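Local coordinates for uncharacterized protein Atu1656 (Agrobacterium tumefaciens, PDB 2OJH), which is of unknown function but belongs to the TolB family and folds as a six-bladed beta-propeller, at residues R21-F27 with F286-F292; G140-Y145 with Y156-I160; V231-S235 with T273-W279. All blocks are in the same frame, centred on the assembly; numbering follows the deposited sequence.

Contact 1 (R21-F27 with F286-F292); sequences RSSIEIF and FAYVRYF
The two ends of the chain close a six-bladed beta-propeller here: strand 22-28, from the N-terminus, pairs with strand 285-291, from the C-terminus, within one blade, the "velcro" closure of propellers. Residues 22-27 and 286-291 are extended and antiparallel, their axes 4.7 Å apart at closest approach, at an N-to-C angle of 152°. The register runs from Ser22-Tyr291 to Phe27-Phe286. Ser23-Arg290, Glu25-Tyr288 and Phe27-Phe286 are hydrogen-bonded pairs; Ser22-Tyr291, Ile24-Val289 and Ile26-Ala287 are non-hydrogen-bonded. Ser23 N to Arg290 O is 2.9 Å and Arg290 N to Ser23 O 3.0 Å; Glu25 N to Tyr288 O is 2.9 Å, and Phe286 N to Phe27 O 2.9 Å. Arg21, which leaves the extended conformation (psi -41°), and Ser22 both face Thr40 on the outer strand 33-40, a classic beta bulge. Beyond the strands Phe292 N reaches Arg21 O (3.1 Å) and Arg21 NH1 reaches Phe292 O (3.0 Å), while Arg21 NH2 makes a salt bridge to Asp246.

Ser22, Ile24, Ile26, Ala287, Val289 and Tyr291 share the face turned to strands 45-49 and 55-60 of the next blade. On the face of Ser23, Glu25, Phe27, Phe286, Tyr288 and Arg290, Phe265 meets the rings of Phe27 and Tyr288. Phe286 and Tyr288 take chi1 p, which brings each ring beneath its partner: Phe27 CB lies 4.2 Å from the Phe286 centroid and Glu25 CB 3.8 Å from that of Tyr288. Glu25 (chi1 m, chi2 t) carries its carboxylate to a salt bridge, OE1 to Arg290 NE 2.9 Å, and its OE2 accepts from Ser23 OG at 2.6 Å.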
loop_
_atom_site.group_PDB
_atom_site.type_symbol
_atom_site.label_atom_id
_atom_site.label_comp_id
_atom_site.label_asym_id
_atom_site.label_seq_id
_atom_site.Cartn_x
_atom_site.Cartn_y
_atom_site.Cartn_z
ATOM N N ARG A 21 -7.670 -5.171 19.212
ATOM C CA ARG A 21 -7.754 -5.817 17.904
ATOM C C ARG A 21 -6.641 -5.398 16.962
ATOM O O ARG A 21 -6.132 -6.226 16.213
ATOM C CB ARG A 21 -9.106 -5.513 17.237
ATOM C CG ARG A 21 -9.262 -6.104 15.845
ATOM C CD ARG A 21 -9.415 -7.617 15.874
ATOM N NE ARG A 21 -9.939 -8.093 14.594
ATOM C CZ ARG A 21 -9.312 -8.938 13.781
ATOM N NH1 ARG A 21 -8.127 -9.439 14.123
ATOM N NH2 ARG A 21 -9.887 -9.289 12.625
ATOM N N SER A 22 -6.303 -4.105 16.965
ATOM C CA SER A 22 -5.259 -3.577 16.109
ATOM C C SER A 22 -4.214 -2.881 16.965
ATOM O O SER A 22 -4.560 -2.218 17.945
ATOM C CB SER A 22 -5.802 -2.543 15.103
ATOM O OG SER A 22 -6.998 -2.975 14.477
ATOM N N SER A 23 -2.951 -3.049 16.560
ATOM C CA SER A 23 -1.792 -2.372 17.134
ATOM C C SER A 23 -1.057 -1.690 15.989
ATOM O O SER A 23 -0.455 -2.346 15.138
ATOM C CB SER A 23 -0.871 -3.377 17.835
ATOM O OG SER A 23 0.192 -2.722 18.515
ATOM N N ILE A 24 -1.166 -0.366 15.946
ATOM C CA ILE A 24 -0.480 0.440 14.949
ATOM C C ILE A 24 0.969 0.628 15.456
ATOM O O ILE A 24 1.198 1.142 16.562
ATOM C CB ILE A 24 -1.205 1.811 14.698
ATOM C CG1 ILE A 24 -2.636 1.615 14.138
ATOM C CG2 ILE A 24 -0.446 2.606 13.645
ATOM C CD1 ILE A 24 -3.646 1.065 15.067
ATOM N N GLU A 25 1.922 0.164 14.658
ATOM C CA GLU A 25 3.316 0.056 15.090
ATOM C C GLU A 25 4.298 0.605 14.059
ATOM O O GLU A 25 3.965 0.726 12.890
ATOM C CB GLU A 25 3.615 -1.406 15.398
ATOM C CG GLU A 25 2.796 -1.943 16.586
ATOM C CD GLU A 25 3.054 -3.407 16.920
ATOM O OE1 GLU A 25 3.965 -4.020 16.337
ATOM O OE2 GLU A 25 2.327 -3.949 17.793
ATOM N N ILE A 26 5.522 0.912 14.491
ATOM C CA ILE A 26 6.569 1.379 13.587
ATOM C C ILE A 26 7.805 0.550 13.839
ATOM O O ILE A 26 8.087 0.213 14.988
ATOM C CB ILE A 26 6.875 2.848 13.897
ATOM C CG1 ILE A 26 5.735 3.732 13.368
ATOM C CG2 ILE A 26 8.250 3.240 13.354
ATOM C CD1 ILE A 26 5.763 5.151 14.016
ATOM N N PHE A 27 8.503 0.159 12.775
ATOM C CA PHE A 27 9.736 -0.600 12.913
ATOM C C PHE A 27 10.816 0.215 12.214
ATOM O O PHE A 27 10.625 0.700 11.076
ATOM C CB PHE A 27 9.602 -1.950 12.242
ATOM C CG PHE A 27 10.793 -2.857 12.419
ATOM C CD1 PHE A 27 10.948 -3.589 13.575
ATOM C CD2 PHE A 27 11.738 -3.003 11.394
ATOM C CE1 PHE A 27 12.065 -4.448 13.755
ATOM C CE2 PHE A 27 12.823 -3.837 11.538
ATOM C CZ PHE A 27 12.993 -4.580 12.727
ATOM N N PHE A 286 9.251 2.032 8.865
ATOM C CA PHE A 286 7.939 1.905 8.225
ATOM C C PHE A 286 6.830 1.649 9.256
ATOM O O PHE A 286 7.093 1.077 10.335
ATOM C CB PHE A 286 7.992 0.821 7.132
ATOM C CG PHE A 286 8.299 -0.545 7.657
ATOM C CD1 PHE A 286 7.276 -1.313 8.176
ATOM C CD2 PHE A 286 9.601 -1.070 7.602
ATOM C CE1 PHE A 286 7.512 -2.570 8.681
ATOM C CE2 PHE A 286 9.866 -2.354 8.099
ATOM C CZ PHE A 286 8.832 -3.107 8.635
ATOM N N ALA A 287 5.595 2.064 8.925
ATOM C CA ALA A 287 4.420 1.811 9.743
ATOM C C ALA A 287 3.709 0.537 9.248
ATOM O O ALA A 287 3.785 0.199 8.060
ATOM C CB ALA A 287 3.450 3.046 9.699
ATOM N N TYR A 288 3.062 -0.169 10.175
ATOM C CA TYR A 288 2.341 -1.417 9.886
ATOM C C TYR A 288 1.310 -1.679 11.001
ATOM O O TYR A 288 1.357 -1.038 12.065
ATOM C CB TYR A 288 3.325 -2.596 9.724
ATOM C CG TYR A 288 4.051 -2.942 11.004
ATOM C CD1 TYR A 288 5.166 -2.201 11.421
ATOM C CD2 TYR A 288 3.605 -4.002 11.820
ATOM C CE1 TYR A 288 5.815 -2.497 12.635
ATOM C CE2 TYR A 288 4.240 -4.299 13.024
ATOM C CZ TYR A 288 5.355 -3.555 13.406
ATOM O OH TYR A 288 5.965 -3.821 14.590
ATOM N N VAL A 289 0.364 -2.592 10.762
ATOM C CA VAL A 289 -0.601 -2.972 11.793
ATOM C C VAL A 289 -0.428 -4.435 12.098
ATOM O O VAL A 289 -0.448 -5.254 11.191
ATOM C CB VAL A 289 -2.078 -2.723 11.389
ATOM C CG1 VAL A 289 -3.025 -2.842 12.620
ATOM C CG2 VAL A 289 -2.241 -1.327 10.727
ATOM N N ARG A 290 -0.264 -4.736 13.381
ATOM C CA ARG A 290 -0.246 -6.090 13.895
ATOM C C ARG A 290 -1.658 -6.307 14.453
ATOM O O ARG A 290 -2.249 -5.396 15.034
ATOM C CB ARG A 290 0.826 -6.184 15.006
ATOM C CG ARG A 290 0.841 -7.454 15.859
ATOM C CD ARG A 290 1.775 -7.275 17.102
ATOM N NE ARG A 290 3.092 -6.810 16.677
ATOM C CZ ARG A 290 4.082 -7.606 16.294
ATOM N NH1 ARG A 290 3.931 -8.931 16.315
ATOM N NH2 ARG A 290 5.240 -7.081 15.901
ATOM N N TYR A 291 -2.192 -7.509 14.281
ATOM C CA TYR A 291 -3.528 -7.791 14.780
ATOM C C TYR A 291 -3.489 -8.809 15.895
ATOM O O TYR A 291 -2.469 -9.451 16.122
ATOM C CB TYR A 291 -4.463 -8.237 13.645
ATOM C CG TYR A 291 -4.633 -7.163 12.613
ATOM C CD1 TYR A 291 -5.538 -6.124 12.821
ATOM C CD2 TYR A 291 -3.843 -7.150 11.471
ATOM C CE1 TYR A 291 -5.680 -5.104 11.899
ATOM C CE2 TYR A 291 -3.964 -6.131 10.526
ATOM C CZ TYR A 291 -4.891 -5.123 10.755
ATOM O OH TYR A 291 -5.042 -4.113 9.864
ATOM N N PHE A 292 -4.601 -8.925 16.607
ATOM C CA PHE A 292 -4.756 -9.948 17.650
ATOM C C PHE A 292 -5.994 -10.762 17.290
ATOM O O PHE A 292 -6.979 -10.194 16.807
ATOM C CB PHE A 292 -4.921 -9.276 19.015
ATOM C CG PHE A 292 -3.834 -8.288 19.328
ATOM C CD1 PHE A 292 -2.567 -8.727 19.726
ATOM C CD2 PHE A 292 -4.058 -6.927 19.203
ATOM C CE1 PHE A 292 -1.535 -7.812 19.987
ATOM C CE2 PHE A 292 -3.034 -6.006 19.480
ATOM C CZ PHE A 292 -1.776 -6.454 19.862
#

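Contact 2 (G140-Y145 with Y156-I160); sequences GKSFTY and YSMDI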
loop_
_atom_site.group_PDB
_atom_site.type_symbol
_atom_site.label_atom_id
_atom_site.label_comp_id
_atom_site.label_asym_id
_atom_site.label_seq_id
_atom_site.Cartn_x
_atom_site.Cartn_y
_atom_site.Cartn_z
ATOM N N GLY A 140 5.245 13.272 -8.283
ATOM C CA GLY A 140 3.862 13.628 -7.960
ATOM C C GLY A 140 2.863 13.722 -9.108
ATOM O O GLY A 140 1.671 13.939 -8.875
ATOM N N LYS A 141 3.330 13.566 -10.343
ATOM C CA LYS A 141 2.491 13.819 -11.514
ATOM C C LYS A 141 1.630 12.615 -11.924
ATOM O O LYS A 141 0.655 12.753 -12.666
ATOM C CB LYS A 141 3.358 14.269 -12.695
ATOM C CG LYS A 141 4.173 15.532 -12.444
ATOM C CD LYS A 141 4.786 16.002 -13.763
ATOM C CE LYS A 141 5.572 17.303 -13.619
ATOM N NZ LYS A 141 6.855 17.116 -12.858
ATOM N N SER A 142 1.979 11.430 -11.430
ATOM C CA SER A 142 1.299 10.217 -11.871
ATOM C C SER A 142 1.051 9.305 -10.673
ATOM O O SER A 142 1.654 9.490 -9.625
ATOM C CB SER A 142 2.169 9.464 -12.882
ATOM O OG SER A 142 2.330 10.208 -14.069
ATOM N N PHE A 143 0.131 8.357 -10.816
ATOM C CA PHE A 143 -0.003 7.311 -9.801
ATOM C C PHE A 143 -0.216 5.959 -10.444
ATOM O O PHE A 143 -0.550 5.849 -11.630
ATOM C CB PHE A 143 -1.104 7.628 -8.782
ATOM C CG PHE A 143 -2.500 7.756 -9.385
ATOM C CD1 PHE A 143 -3.272 6.631 -9.641
ATOM C CD2 PHE A 143 -3.032 9.018 -9.683
ATOM C CE1 PHE A 143 -4.555 6.739 -10.194
ATOM C CE2 PHE A 143 -4.317 9.131 -10.240
ATOM C CZ PHE A 143 -5.073 7.986 -10.490
ATOM N N THR A 144 0.012 4.909 -9.674
ATOM C CA THR A 144 -0.108 3.572 -10.207
ATOM C C THR A 144 -1.168 2.809 -9.412
ATOM O O THR A 144 -1.436 3.141 -8.236
ATOM C CB THR A 144 1.265 2.871 -10.199
ATOM O OG1 THR A 144 1.174 1.602 -10.855
ATOM C CG2 THR A 144 1.776 2.675 -8.762
ATOM N N TYR A 145 -1.752 1.770 -10.018
ATOM C CA TYR A 145 -2.881 1.075 -9.394
ATOM C C TYR A 145 -3.146 -0.284 -9.979
ATOM O O TYR A 145 -2.626 -0.641 -11.061
ATOM C CB TYR A 145 -4.162 1.925 -9.479
ATOM C CG TYR A 145 -4.617 2.382 -10.865
ATOM C CD1 TYR A 145 -3.990 3.456 -11.517
ATOM C CD2 TYR A 145 -5.723 1.799 -11.485
ATOM C CE1 TYR A 145 -4.409 3.876 -12.771
ATOM C CE2 TYR A 145 -6.161 2.227 -12.726
ATOM C CZ TYR A 145 -5.497 3.276 -13.372
ATOM O OH TYR A 145 -5.937 3.740 -14.603
ATOM N N TYR A 156 -1.634 -0.513 -13.826
ATOM C CA TYR A 156 -1.914 0.646 -14.668
ATOM C C TYR A 156 -1.221 1.835 -14.043
ATOM O O TYR A 156 -0.899 1.823 -12.843
ATOM C CB TYR A 156 -3.429 0.959 -14.711
ATOM C CG TYR A 156 -4.222 -0.041 -15.488
ATOM C CD1 TYR A 156 -4.476 0.149 -16.841
ATOM C CD2 TYR A 156 -4.678 -1.221 -14.883
ATOM C CE1 TYR A 156 -5.165 -0.823 -17.584
ATOM C CE2 TYR A 156 -5.359 -2.188 -15.619
ATOM C CZ TYR A 156 -5.597 -1.976 -16.964
ATOM O OH TYR A 156 -6.289 -2.907 -17.688
ATOM N N SER A 157 -1.022 2.890 -14.837
ATOM C CA SER A 157 -0.653 4.161 -14.272
ATOM C C SER A 157 -1.509 5.244 -14.920
ATOM O O SER A 157 -2.064 5.045 -16.005
ATOM C CB SER A 157 0.839 4.436 -14.473
ATOM O OG SER A 157 1.140 4.543 -15.847
HETATM N N MSE A 158 -1.663 6.365 -14.241
HETATM C CA MSE A 158 -2.427 7.461 -14.809
HETATM C C MSE A 158 -1.661 8.733 -14.599
HETATM O O MSE A 158 -1.053 8.928 -13.554
HETATM C CB MSE A 158 -3.823 7.555 -14.179
HETATM C CG MSE A 158 -4.585 8.850 -14.514
HETATM SE SE MSE A 158 -6.469 8.682 -14.089
HETATM C CE MSE A 158 -6.943 7.161 -15.187
ATOM N N ASP A 159 -1.690 9.586 -15.616
ATOM C CA ASP A 159 -1.217 10.947 -15.519
ATOM C C ASP A 159 -2.364 11.788 -14.948
ATOM O O ASP A 159 -3.447 11.866 -15.527
ATOM C CB ASP A 159 -0.779 11.418 -16.917
ATOM C CG ASP A 159 -0.334 12.867 -16.937
ATOM O OD1 ASP A 159 -1.214 13.757 -16.981
ATOM O OD2 ASP A 159 0.895 13.110 -16.911
ATOM N N ILE A 160 -2.123 12.403 -13.803
ATOM C CA ILE A 160 -3.159 13.144 -13.083
ATOM C C ILE A 160 -3.763 14.327 -13.860
ATOM O O ILE A 160 -4.990 14.513 -13.848
ATOM C CB ILE A 160 -2.641 13.600 -11.706
ATOM C CG1 ILE A 160 -2.367 12.384 -10.823
ATOM C CG2 ILE A 160 -3.632 14.497 -11.006
ATOM C CD1 ILE A 160 -1.593 12.758 -9.604
#
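Within the beta hairpin of strands 142-149 and 152-159, Tyr156 N donates to Tyr145 O (2.9 Å), and its O accepts from both Tyr145 N (3.0 Å) and Thr144 OG1 (2.9 Å), so a side-chain hydroxyl joins the backbone bonds. Tyr156 CB sits over the Tyr145 ring, 3.6 Å from the centroid, a CH-pi contact; the two rings are nearly parallel but slid too far apart to stack. Ser157 faces Thr144 in a non-hydrogen-bonded pair, the CA atoms only 4.1 Å apart. Met158 (selenomethionine) bonds through N to Phe143 O (2.9 Å) and through O to Phe143 N (3.0 Å), with CB over the Phe143 ring and SE beside it obliquely, a Met-aromatic contact. Asp159 pairs with Ser142, and then Ile160 N reaches Lys141 O (3.0 Å) while its CG1 meets the edge of the Phe143 ring at CD2 (3.6 Å). The hairpin forms the middle of a propeller blade, between strands 131-136 and 165-167; Thr144 and Ser157 face strand 175-180, whereas Phe143 and Tyr145 rest on Ile112 of strand 111-116.

Contact 3 (V231-S235 with T273-W279); sequences VVFVS and TMNSPNW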
loop_
_atom_site.group_PDB
_atom_site.type_symbol
_atom_site.label_atom_id
_atom_site.label_comp_id
_atom_site.label_asym_id
_atom_site.label_seq_id
_atom_site.Cartn_x
_atom_site.Cartn_y
_atom_site.Cartn_z
ATOM N N VAL A 231 13.323 -2.928 0.037
ATOM C CA VAL A 231 11.898 -3.156 -0.180
ATOM C C VAL A 231 11.374 -3.989 0.995
ATOM O O VAL A 231 11.938 -5.063 1.302
ATOM C CB VAL A 231 11.680 -3.971 -1.509
ATOM C CG1 VAL A 231 10.213 -4.401 -1.673
ATOM C CG2 VAL A 231 12.175 -3.153 -2.737
ATOM N N VAL A 232 10.274 -3.527 1.597
ATOM C CA VAL A 232 9.571 -4.291 2.647
ATOM C C VAL A 232 8.324 -4.940 2.008
ATOM O O VAL A 232 7.736 -4.393 1.066
ATOM C CB VAL A 232 9.195 -3.358 3.873
ATOM C CG1 VAL A 232 8.143 -2.351 3.487
ATOM C CG2 VAL A 232 8.729 -4.162 5.086
ATOM N N PHE A 233 7.918 -6.100 2.507
ATOM C CA PHE A 233 6.792 -6.811 1.923
ATOM C C PHE A 233 6.365 -7.886 2.914
ATOM O O PHE A 233 7.029 -8.077 3.933
ATOM C CB PHE A 233 7.119 -7.381 0.518
ATOM C CG PHE A 233 8.191 -8.461 0.507
ATOM C CD1 PHE A 233 9.526 -8.113 0.508
ATOM C CD2 PHE A 233 7.851 -9.806 0.411
ATOM C CE1 PHE A 233 10.521 -9.102 0.468
ATOM C CE2 PHE A 233 8.850 -10.808 0.402
ATOM C CZ PHE A 233 10.163 -10.444 0.432
ATOM N N VAL A 234 5.217 -8.511 2.664
ATOM C CA VAL A 234 4.715 -9.588 3.523
ATOM C C VAL A 234 4.784 -10.918 2.771
ATOM O O VAL A 234 4.433 -10.962 1.600
ATOM C CB VAL A 234 3.264 -9.343 3.896
ATOM C CG1 VAL A 234 2.655 -10.544 4.627
ATOM C CG2 VAL A 234 3.124 -8.071 4.758
ATOM N N SER A 235 5.176 -11.994 3.451
ATOM C CA SER A 235 5.159 -13.363 2.899
ATOM C C SER A 235 4.123 -14.222 3.628
ATOM O O SER A 235 4.223 -14.415 4.843
ATOM C CB SER A 235 6.528 -14.041 3.047
ATOM O OG SER A 235 7.434 -13.576 2.051
ATOM N N THR A 273 -2.209 -5.132 7.270
ATOM C CA THR A 273 -0.883 -4.927 7.858
ATOM C C THR A 273 -0.146 -3.774 7.146
ATOM O O THR A 273 0.372 -2.856 7.801
ATOM C CB THR A 273 -0.066 -6.263 7.864
ATOM O OG1 THR A 273 -0.694 -7.158 8.776
ATOM C CG2 THR A 273 1.375 -6.066 8.312
HETATM N N MSE A 274 -0.095 -3.804 5.810
HETATM C CA MSE A 274 0.621 -2.759 5.067
HETATM C C MSE A 274 0.153 -2.653 3.609
HETATM O O MSE A 274 0.987 -2.654 2.693
HETATM C CB MSE A 274 2.164 -2.951 5.125
HETATM C CG MSE A 274 2.649 -4.212 4.502
HETATM SE SE MSE A 274 4.612 -4.366 4.551
HETATM C CE MSE A 274 4.828 -4.241 6.522
ATOM N N ASN A 275 -1.160 -2.542 3.359
ATOM C CA ASN A 275 -1.568 -2.579 1.937
ATOM C C ASN A 275 -0.963 -1.452 1.133
ATOM O O ASN A 275 -0.637 -1.623 -0.053
ATOM C CB ASN A 275 -3.096 -2.533 1.750
ATOM C CG ASN A 275 -3.763 -3.689 2.373
ATOM O OD1 ASN A 275 -3.942 -3.716 3.593
ATOM N ND2 ASN A 275 -4.118 -4.686 1.558
ATOM N N SER A 276 -0.850 -0.294 1.766
ATOM C CA SER A 276 -0.512 0.939 1.070
ATOM C C SER A 276 0.917 1.416 1.423
ATOM O O SER A 276 1.498 0.938 2.415
ATOM C CB SER A 276 -1.525 2.015 1.430
ATOM O OG SER A 276 -2.763 1.741 0.794
ATOM N N PRO A 277 1.490 2.336 0.617
ATOM C CA PRO A 277 2.876 2.774 0.853
ATOM C C PRO A 277 3.097 3.237 2.285
ATOM O O PRO A 277 2.419 4.168 2.750
ATOM C CB PRO A 277 3.080 3.901 -0.147
ATOM C CG PRO A 277 2.107 3.639 -1.256
ATOM C CD PRO A 277 0.901 2.971 -0.584
ATOM N N ASN A 278 3.989 2.550 3.013
ATOM C CA ASN A 278 4.071 2.763 4.480
ATOM C C ASN A 278 5.382 3.339 5.100
ATOM O O ASN A 278 5.572 3.290 6.321
ATOM C CB ASN A 278 3.748 1.442 5.151
ATOM C CG ASN A 278 4.699 0.357 4.740
ATOM O OD1 ASN A 278 5.274 0.410 3.645
ATOM N ND2 ASN A 278 4.910 -0.609 5.620
ATOM N N TRP A 279 6.291 3.863 4.276
ATOM C CA TRP A 279 7.612 4.263 4.769
ATOM C C TRP A 279 7.537 5.671 5.284
ATOM O O TRP A 279 6.856 6.542 4.688
ATOM C CB TRP A 279 8.663 4.209 3.640
ATOM C CG TRP A 279 9.118 2.809 3.268
ATOM C CD1 TRP A 279 8.615 1.999 2.294
ATOM C CD2 TRP A 279 10.155 2.070 3.914
ATOM N NE1 TRP A 279 9.299 0.787 2.281
ATOM C CE2 TRP A 279 10.266 0.827 3.256
ATOM C CE3 TRP A 279 11.037 2.361 4.964
ATOM C CZ2 TRP A 279 11.196 -0.142 3.656
ATOM C CZ3 TRP A 279 11.972 1.406 5.346
ATOM C CH2 TRP A 279 12.036 0.177 4.705
#
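Val231-Ser235 is a regular extended strand, whereas Thr273-Trp279 is an irregular loop: Thr273 and Asn275 have helical backbone angles, and Met274 (selenomethionine), between them, has phi/psi of -159/51°. The backbones stay well apart, with nearest CA pairs of 8.0 Å (Phe233-Met274) and 9.0 Å (Val232-Trp279), so side chains bridge the gap. Val232 and Val234 point toward the loop; the CA-to-CB bond of Phe233 points away from it, on the other sheet face, where its side chain touches Gln252 and Met254 of strand 247-255. Val232 sits between two loop residues: its CG2 lies 4.2 Å from SE of Met274, and its CG1 3.8 Å from CZ2 of the Trp279 indole. Val234 CG2 packs on CG of Met274 at 3.9 Å. The interface is apolar; several polar groups of the loop are engaged elsewhere, Trp279 NE1 with His223 O and Asn278 ND2 with Ala287 O, but Asn278 OD1, 4.0 Å from Val232 CG1, is buried without a partner. Strand 230-237 is the second strand of one blade, and the loop borders strand 285-291 on the axis side of the closing blade. Such packing of apolar side chains between the sheets of successive blades is typical of beta-propellers.

In the fold
Contact 1 and contact 2 are both antiparallel pairings inside a blade, on opposite sides of the propeller, with centres 28 Å apart. They differ in sequence span: contact 2 is a local hairpin, while contact 1 unites the chain ends and encloses the other two contacts along the sequence. Contact 1 is buried and holds a charged pair; contact 2 is partly buried, with an exposed lysine at its margin. The centre of contact 3 lies about 6 Å from that of the chain, against 14 Å for the others; it works between blades through apolar packing. It touches contact 1 directly: Val289 N lies 3.0 Å from Thr273 O, and Ala287 O 2.8 Å from Asn278 ND2, both probable hydrogen bonds.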